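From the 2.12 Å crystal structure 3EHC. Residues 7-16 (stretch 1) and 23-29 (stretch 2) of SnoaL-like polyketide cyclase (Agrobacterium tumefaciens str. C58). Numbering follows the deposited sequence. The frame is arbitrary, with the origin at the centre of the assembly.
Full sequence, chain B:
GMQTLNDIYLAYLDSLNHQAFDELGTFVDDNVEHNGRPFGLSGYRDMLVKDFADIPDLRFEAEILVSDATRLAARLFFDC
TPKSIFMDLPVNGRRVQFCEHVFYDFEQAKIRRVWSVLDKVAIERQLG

Stretch 1, residues 7-16: DIYLAYLDSL
Stretch 2 23-29: ELGTFVD

What forms the apolar centre of the contact? The ring of Phe27 lies flat against the helix of residues 7-16, and this one residue has 108 Å² covered by it, the largest share on either stretch. Its CA-to-CB bond points toward the helix, and chi1 of -54° (m) with chi2 of -72° lays the ring over the backbone of Tyr12. Tyr12 CA sits 3.8 Å from the centroid of the Phe27 ring, 3° off the ring normal, a CH-pi contact made almost straight over the face. The CA atoms of Tyr12 and Phe27 are 6.1 Å apart, close enough for the flat aromatic ring to rest on the helix surface. The CA atoms of Ser15 and Glu23 are 7.5 Å apart, so going from Tyr12 to Ser15 on the helix goes with moving back from Phe27 to Glu23.

How do the neighbouring helix residues frame that ring? Ile8 (chi1 m, chi2 t) and Ala11 lie one turn and one residue before Tyr12. Ile8 CG2 is 4.2 Å from Phe27 CD1, while Ala11 CB approaches Phe27 CE1 to 3.8 Å; the short methyl of Ala11 touches the ring while taking little room. The helix is regular, with phi/psi near -63/-42 and backbone bonds such as Tyr12 N to Ile8 O (2.9 Å) and Ser15 N to Ala11 O (3.0 Å).

What does the side chain of Tyr12 do beside Phe27? Its CA-to-CB bond points sideways to the second stretch, and chi1 of 160° (t) with chi2 of 72° brings the ring to Phe27 CB, Val28 and Leu24. Tyr12 CD1 lies 3.7 Å from Phe27 CB, and Tyr12 CE1 lies 4.0 Å from Val28 CG2 (Val28 chi1 t). Leu24, chi1 t and chi2 p, brings CD1 to the edge of the Tyr12 ring, 3.9 Å from Tyr12 CE1; the same Leu24 CD1 is 4.3 Å from Leu16 CD1. Leu16 has chi1 of -101°, between wells, and chi2 of 41° (p); its CA-to-CB bond points sideways, but the end of the side chain comes nearer. Tyr12, Leu16, Leu24 and Val28 are all buried, as suits their apolar surfaces, and the Tyr12 hydroxyl is hydrogen-bonded elsewhere in the structure.

How does the second stretch turn to present these groups, and where does the contact become polar? Residues 24-26 have helical phi/psi, Phe27 follows at -111/-19, and Val28 opens into a strand at -126/129. A hydrogen bond from Phe27 N to Leu24 O (2.9 Å) closes the turn, from which both side chains reach the helix. Toward the polar edge, Ser15 points its CA-to-CB bond toward the second stretch, with Ser15 OG 3.7 Å from Phe27 CE2. Its chi1 of 82° (p) turns the hydroxyl back to donate from Ser15 OG to Tyr12 O at 2.9 Å. No hydrogen bond crosses between the stretches; packing across 309 Å² of buried surface joins them.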

ATOM      1  N   ASP B   7      18.313  -6.657   0.987  1.00 36.98           N
ATOM      2  CA  ASP B   7      19.369  -6.388   1.940  1.00 36.80           C
ATOM      3  C   ASP B   7      19.613  -4.905   2.114  1.00 35.93           C
ATOM      4  O   ASP B   7      19.740  -4.454   3.247  1.00 34.33           O
ATOM      5  CB  ASP B   7      20.657  -7.094   1.538  1.00 36.44           C
ATOM      6  CG  ASP B   7      20.534  -8.587   1.604  1.00 35.80           C
ATOM      7  OD1 ASP B   7      19.944  -9.098   2.563  1.00 33.86           O
ATOM      8  OD2 ASP B   7      21.040  -9.258   0.701  1.00 42.60           O
ATOM      9  N   ILE B   8      19.693  -4.168   0.995  1.00 35.92           N
ATOM     10  CA  ILE B   8      19.882  -2.703   0.999  1.00 35.55           C
ATOM     11  C   ILE B   8      18.728  -2.038   1.808  1.00 36.84           C
ATOM     12  O   ILE B   8      18.968  -1.200   2.684  1.00 35.59           O
ATOM     13  CB  ILE B   8      19.975  -2.135  -0.440  1.00 35.09           C
ATOM     14  CG1 ILE B   8      21.121  -2.818  -1.211  1.00 33.87           C
ATOM     15  CG2 ILE B   8      20.181  -0.647  -0.398  1.00 32.19           C
ATOM     16  CD1 ILE B   8      21.091  -2.644  -2.708  1.00 33.32           C
ATOM     17  N   TYR B   9      17.496  -2.478   1.538  1.00 36.64           N
ATOM     18  CA  TYR B   9      16.327  -1.949   2.190  1.00 35.42           C
ATOM     19  C   TYR B   9      16.318  -2.186   3.701  1.00 35.60           C
ATOM     20  O   TYR B   9      16.017  -1.268   4.456  1.00 36.80           O
ATOM     21  CB  TYR B   9      15.054  -2.536   1.574  1.00 35.89           C
ATOM     22  CG  TYR B   9      13.809  -1.872   2.101  1.00 33.65           C
ATOM     23  CD1 TYR B   9      13.588  -0.512   1.881  1.00 32.16           C
ATOM     24  CD2 TYR B   9      12.843  -2.592   2.819  1.00 35.41           C
ATOM     25  CE1 TYR B   9      12.453   0.118   2.363  1.00 34.50           C
ATOM     26  CE2 TYR B   9      11.694  -1.962   3.309  1.00 32.64           C
ATOM     27  CZ  TYR B   9      11.508  -0.600   3.065  1.00 34.45           C
ATOM     28  OH  TYR B   9      10.388   0.062   3.509  1.00 33.66           O
ATOM     29  N   LEU B  10      16.618  -3.409   4.135  1.00 36.44           N
ATOM     30  CA  LEU B  10      16.635  -3.711   5.561  1.00 36.34           C
ATOM     31  C   LEU B  10      17.755  -2.929   6.275  1.00 35.64           C
ATOM     32  O   LEU B  10      17.562  -2.526   7.418  1.00 33.81           O
ATOM     33  CB  LEU B  10      16.708  -5.221   5.819  1.00 36.20           C
ATOM     34  CG  LEU B  10      15.487  -6.075   5.443  1.00 36.42           C
ATOM     35  CD1 LEU B  10      15.726  -7.532   5.765  1.00 37.48           C
ATOM     36  CD2 LEU B  10      14.240  -5.628   6.143  1.00 38.04           C
ATOM     37  N   ALA B  11      18.882  -2.681   5.586  1.00 35.31           N
ATOM     38  CA  ALA B  11      19.962  -1.830   6.110  1.00 34.67           C
ATOM     39  C   ALA B  11      19.481  -0.370   6.214  1.00 34.49           C
ATOM     40  O   ALA B  11      19.797   0.329   7.160  1.00 35.19           O
ATOM     41  CB  ALA B  11      21.228  -1.943   5.241  1.00 31.77           C
ATOM     42  N   TYR B  12      18.688   0.075   5.244  1.00 35.05           N
ATOM     43  CA  TYR B  12      18.080   1.422   5.272  1.00 34.49           C
ATOM     44  C   TYR B  12      17.151   1.588   6.471  1.00 35.34           C
ATOM     45  O   TYR B  12      17.234   2.589   7.190  1.00 34.43           O
ATOM     46  CB  TYR B  12      17.342   1.702   3.943  1.00 33.38           C
ATOM     47  CG  TYR B  12      16.291   2.800   3.946  1.00 32.23           C
ATOM     48  CD1 TYR B  12      16.640   4.137   4.025  1.00 36.60           C
ATOM     49  CD2 TYR B  12      14.939   2.488   3.812  1.00 33.20           C
ATOM     50  CE1 TYR B  12      15.666   5.148   4.003  1.00 37.43           C
ATOM     51  CE2 TYR B  12      13.967   3.474   3.810  1.00 35.68           C
ATOM     52  CZ  TYR B  12      14.331   4.807   3.895  1.00 38.61           C
ATOM     53  OH  TYR B  12      13.345   5.794   3.890  1.00 40.58           O
ATOM     54  N   LEU B  13      16.302   0.591   6.703  1.00 35.61           N
ATOM     55  CA  LEU B  13      15.375   0.611   7.843  1.00 36.53           C
ATOM     56  C   LEU B  13      16.131   0.589   9.157  1.00 35.91           C
ATOM     57  O   LEU B  13      15.716   1.252  10.119  1.00 35.65           O
ATOM     58  CB  LEU B  13      14.371  -0.559   7.790  1.00 36.61           C
ATOM     59  CG  LEU B  13      13.327  -0.577   6.676  1.00 35.38           C
ATOM     60  CD1 LEU B  13      12.337  -1.704   6.907  1.00 27.27           C
ATOM     61  CD2 LEU B  13      12.634   0.775   6.521  1.00 28.83           C
ATOM     62  N   ASP B  14      17.232  -0.166   9.191  1.00 36.33           N
ATOM     63  CA  ASP B  14      18.096  -0.168  10.358  1.00 37.39           C
ATOM     64  C   ASP B  14      18.662   1.200  10.691  1.00 36.01           C
ATOM     65  O   ASP B  14      18.688   1.584  11.851  1.00 36.98           O
ATOM     66  CB  ASP B  14      19.260  -1.137  10.206  1.00 38.26           C
ATOM     67  CG  ASP B  14      19.226  -2.193  11.249  1.00 45.86           C
ATOM     68  OD1 ASP B  14      18.273  -3.014  11.143  1.00 46.35           O
ATOM     69  OD2 ASP B  14      20.102  -2.164  12.169  1.00 48.28           O
ATOM     70  N   SER B  15      19.141   1.915   9.676  1.00 35.90           N
ATOM     71  CA  SER B  15      19.671   3.261   9.896  1.00 35.19           C
ATOM     72  C   SER B  15      18.561   4.196  10.398  1.00 36.46           C
ATOM     73  O   SER B  15      18.795   5.035  11.262  1.00 37.42           O
ATOM     74  CB  SER B  15      20.385   3.832   8.649  1.00 34.56           C
ATOM     75  OG  SER B  15      19.498   4.389   7.694  1.00 38.32           O
ATOM     76  N   LEU B  16      17.356   4.039   9.857  1.00 37.74           N
ATOM     77  CA  LEU B  16      16.188   4.823  10.274  1.00 37.37           C
ATOM     78  C   LEU B  16      15.860   4.575  11.746  1.00 37.77           C
ATOM     79  O   LEU B  16      15.579   5.517  12.494  1.00 37.32           O
ATOM     80  CB  LEU B  16      14.975   4.510   9.389  1.00 37.14           C
ATOM     81  CG  LEU B  16      14.555   5.448   8.245  1.00 40.57           C
ATOM     82  CD1 LEU B  16      15.711   6.013   7.428  1.00 36.85           C
ATOM     83  CD2 LEU B  16      13.540   4.740   7.323  1.00 34.90           C
ATOM     84  N   GLU B  23      23.925   9.282   7.427  1.00 49.86           N
ATOM     85  CA  GLU B  23      24.166   8.160   6.504  1.00 51.43           C
ATOM     86  C   GLU B  23      23.125   8.049   5.371  1.00 47.83           C
ATOM     87  O   GLU B  23      23.276   7.201   4.490  1.00 47.92           O
ATOM     88  CB  GLU B  23      24.162   6.822   7.290  1.00 52.59           C
ATOM     89  CG  GLU B  23      25.012   6.817   8.576  1.00 58.94           C
ATOM     90  N   LEU B  24      22.090   8.895   5.385  1.00 43.88           N
ATOM     91  CA  LEU B  24      20.900   8.696   4.534  1.00 42.01           C
ATOM     92  C   LEU B  24      21.206   8.590   3.038  1.00 39.74           C
ATOM     93  O   LEU B  24      20.609   7.774   2.331  1.00 39.92           O
ATOM     94  CB  LEU B  24      19.891   9.823   4.776  1.00 42.34           C
ATOM     95  CG  LEU B  24      18.494   9.731   4.165  1.00 42.10           C
ATOM     96  CD1 LEU B  24      17.781   8.430   4.537  1.00 37.87           C
ATOM     97  CD2 LEU B  24      17.706  10.943   4.634  1.00 41.56           C
ATOM     98  N   GLY B  25      22.132   9.408   2.559  1.00 38.46           N
ATOM     99  CA  GLY B  25      22.553   9.370   1.162  1.00 37.37           C
ATOM    100  C   GLY B  25      23.214   8.087   0.666  1.00 36.57           C
ATOM    101  O   GLY B  25      23.384   7.925  -0.543  1.00 37.67           O
ATOM    102  N   THR B  26      23.606   7.190   1.578  1.00 35.76           N
ATOM    103  CA  THR B  26      24.023   5.825   1.216  1.00 35.04           C
ATOM    104  C   THR B  26      22.874   5.077   0.559  1.00 35.30           C
ATOM    105  O   THR B  26      23.091   4.284  -0.351  1.00 34.69           O
ATOM    106  CB  THR B  26      24.534   5.039   2.461  1.00 35.41           C
ATOM    107  OG1 THR B  26      25.844   5.509   2.799  1.00 38.37           O
ATOM    108  CG2 THR B  26      24.597   3.515   2.221  1.00 31.86           C
ATOM    109  N   PHE B  27      21.648   5.368   1.014  1.00 36.24           N
ATOM    110  CA  PHE B  27      20.435   4.636   0.636  1.00 36.39           C
ATOM    111  C   PHE B  27      19.449   5.426  -0.244  1.00 36.69           C
ATOM    112  O   PHE B  27      18.599   4.828  -0.890  1.00 36.16           O
ATOM    113  CB  PHE B  27      19.706   4.212   1.914  1.00 36.01           C
ATOM    114  CG  PHE B  27      20.560   3.437   2.884  1.00 33.51           C
ATOM    115  CD1 PHE B  27      20.942   2.137   2.607  1.00 35.13           C
ATOM    116  CD2 PHE B  27      20.957   4.004   4.089  1.00 33.90           C
ATOM    117  CE1 PHE B  27      21.713   1.423   3.496  1.00 36.79           C
ATOM    118  CE2 PHE B  27      21.734   3.290   4.984  1.00 32.35           C
ATOM    119  CZ  PHE B  27      22.111   1.997   4.684  1.00 36.36           C
ATOM    120  N   VAL B  28      19.550   6.756  -0.262  1.00 37.04           N
ATOM    121  CA  VAL B  28      18.544   7.619  -0.915  1.00 35.96           C
ATOM    122  C   VAL B  28      19.252   8.549  -1.915  1.00 36.01           C
ATOM    123  O   VAL B  28      20.238   9.181  -1.576  1.00 35.28           O
ATOM    124  CB  VAL B  28      17.701   8.419   0.142  1.00 37.51           C
ATOM    125  CG1 VAL B  28      16.730   9.412  -0.498  1.00 31.13           C
ATOM    126  CG2 VAL B  28      16.914   7.450   1.025  1.00 35.45           C
ATOM    127  N   ASP B  29      18.748   8.574  -3.153  1.00 35.83           N
ATOM    128  CA  ASP B  29      19.276   9.389  -4.250  1.00 36.23           C
ATOM    129  C   ASP B  29      19.210  10.888  -3.914  1.00 36.56           C
ATOM    130  O   ASP B  29      18.340  11.323  -3.135  1.00 35.05           O
ATOM    131  CB  ASP B  29      18.481   9.096  -5.529  1.00 36.21           C
ATOM    132  CG  ASP B  29      19.142   9.651  -6.794  1.00 37.99           C
ATOM    133  OD1 ASP B  29      18.825  10.802  -7.197  1.00 33.93           O
ATOM    134  OD2 ASP B  29      19.947   8.912  -7.421  1.00 43.73           O
TER